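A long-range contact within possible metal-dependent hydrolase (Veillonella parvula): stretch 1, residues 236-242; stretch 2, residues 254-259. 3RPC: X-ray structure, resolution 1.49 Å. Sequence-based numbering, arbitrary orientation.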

# COMPACT_ATOMS: atom_id res chain seq x y z
N SER A 236 -8.18 -2.16 26.01
CA SER A 236 -7.45 -1.35 26.99
C SER A 236 -6.11 -1.99 27.36
O SER A 236 -5.84 -3.13 26.99
CB SER A 236 -8.29 -1.23 28.26
OG SER A 236 -8.44 -2.51 28.85
N ARG A 237 -5.27 -1.27 28.09
CA ARG A 237 -4.05 -1.90 28.61
C ARG A 237 -4.39 -3.13 29.45
O ARG A 237 -3.72 -4.16 29.36
CB ARG A 237 -3.26 -0.92 29.47
CG ARG A 237 -2.50 0.15 28.71
CD ARG A 237 -1.64 0.88 29.72
NE ARG A 237 -0.73 1.85 29.13
CZ ARG A 237 -1.03 3.12 28.90
NH1 ARG A 237 -0.10 3.90 28.36
NH2 ARG A 237 -2.23 3.61 29.20
N LYS A 238 -5.43 -3.02 30.29
CA LYS A 238 -5.84 -4.13 31.14
C LYS A 238 -6.16 -5.34 30.26
O LYS A 238 -5.76 -6.47 30.57
CB LYS A 238 -7.07 -3.75 31.97
CG LYS A 238 -6.78 -2.84 33.15
CD LYS A 238 -8.09 -2.41 33.81
CE LYS A 238 -7.85 -1.42 34.95
NZ LYS A 238 -9.14 -0.86 35.45
N ASP A 239 -6.87 -5.10 29.16
CA ASP A 239 -7.24 -6.17 28.23
C ASP A 239 -5.99 -6.83 27.64
O ASP A 239 -5.89 -8.06 27.56
CB ASP A 239 -8.11 -5.64 27.09
CG ASP A 239 -9.43 -5.06 27.57
OD1 ASP A 239 -9.83 -5.34 28.72
OD2 ASP A 239 -10.08 -4.34 26.78
N VAL A 240 -5.04 -6.02 27.21
CA VAL A 240 -3.84 -6.57 26.60
C VAL A 240 -3.03 -7.34 27.64
O VAL A 240 -2.49 -8.41 27.34
CB VAL A 240 -2.99 -5.48 25.93
CG1 VAL A 240 -1.61 -6.02 25.56
CG2 VAL A 240 -3.70 -4.94 24.70
N ARG A 241 -2.95 -6.80 28.85
CA ARG A 241 -2.19 -7.48 29.91
C ARG A 241 -2.76 -8.87 30.22
O ARG A 241 -1.99 -9.83 30.40
CB ARG A 241 -2.09 -6.60 31.15
CG ARG A 241 -1.13 -5.45 30.90
CD ARG A 241 -1.20 -4.39 31.96
NE ARG A 241 -0.18 -3.38 31.70
CZ ARG A 241 -0.27 -2.12 32.09
NH1 ARG A 241 -1.33 -1.70 32.77
NH2 ARG A 241 0.71 -1.27 31.80
N LYS A 242 -4.08 -9.00 30.25
CA LYS A 242 -4.71 -10.30 30.49
C LYS A 242 -4.35 -11.27 29.36
O LYS A 242 -4.02 -12.44 29.59
CB LYS A 242 -6.23 -10.16 30.59
CG LYS A 242 -6.94 -11.50 30.88
CD LYS A 242 -8.42 -11.32 31.24
CE LYS A 242 -9.24 -10.77 30.08
NZ LYS A 242 -10.72 -10.83 30.38
N ALA A 254 5.70 -5.55 25.68
CA ALA A 254 5.65 -4.50 26.70
C ALA A 254 4.39 -3.68 26.52
O ALA A 254 3.95 -3.43 25.39
CB ALA A 254 6.88 -3.61 26.60
N VAL A 255 3.80 -3.26 27.64
CA VAL A 255 2.65 -2.37 27.63
C VAL A 255 3.01 -1.17 28.50
O VAL A 255 2.68 -1.12 29.69
CB VAL A 255 1.39 -3.06 28.19
CG1 VAL A 255 0.18 -2.16 28.04
CG2 VAL A 255 1.16 -4.40 27.48
N PRO A 256 3.73 -0.20 27.92
CA PRO A 256 4.23 0.89 28.78
C PRO A 256 3.14 1.81 29.28
O PRO A 256 2.16 2.06 28.58
CB PRO A 256 5.18 1.66 27.85
CG PRO A 256 4.61 1.38 26.46
CD PRO A 256 4.18 -0.06 26.53
N GLU A 257 3.32 2.32 30.49
CA GLU A 257 2.46 3.38 30.99
C GLU A 257 2.80 4.68 30.28
O GLU A 257 3.88 4.84 29.72
CB GLU A 257 2.67 3.56 32.49
CG GLU A 257 2.35 2.33 33.32
CD GLU A 257 0.89 1.95 33.29
OE1 GLU A 257 0.03 2.81 33.02
OE2 GLU A 257 0.58 0.76 33.52
N ASP A 258 1.87 5.63 30.34
CA ASP A 258 2.15 6.97 29.85
C ASP A 258 3.33 7.52 30.63
O ASP A 258 3.29 7.54 31.87
CB ASP A 258 0.94 7.87 30.04
CG ASP A 258 -0.21 7.53 29.10
OD1 ASP A 258 -0.07 6.62 28.25
OD2 ASP A 258 -1.26 8.21 29.19
N GLY A 259 4.37 7.96 29.93
CA GLY A 259 5.56 8.53 30.57
C GLY A 259 6.67 7.52 30.79
O GLY A 259 7.79 7.90 31.15
O HOH W 1 -3.35 6.50 28.77

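Two arginines one turn apart at the start of a helix and a valine in an irregular segment account for most of the 350 Å² buried between the stretches. The helix starts at R237, after S236, whose OG caps it by accepting from D239 N (3.0 Å). R237 is buried, and its nearly extended side chain (m, t, t) carries the guanidinium along the second stretch. There R237 NE and R237 NH1 both donate to P256 O, each at 2.9 Å, a forked arrangement that satisfies a carbonyl near the plane of the group. R237 NH1 also forms a salt bridge with D258 OD1 (2.7 Å), and a water oxygen lies 3.1 Å from R237 NH2 and 2.7 Å from D258 OD2, linking the two. E257 OE1 lies over one face of the guanidinium, 4.1 Å from R237 NE, and contributes charge alone.

V255, whose CA-to-CB bond points toward the helix, offers two methyls: V255 CG1 packs on the aliphatic R237 CG (3.6 Å), while V255 CG2 meets V240 CG1 (3.7 Å).

The CA-to-CB bond of R241 points sideways, but its long side chain brings the guanidinium to the segment. R241 NH2 donates to V255 O (2.9 Å) and forms a salt bridge with E257 OE2 (2.7 Å), supplemented by a weak hydrogen bond from R241 NH1 to the same oxygen (3.2 Å).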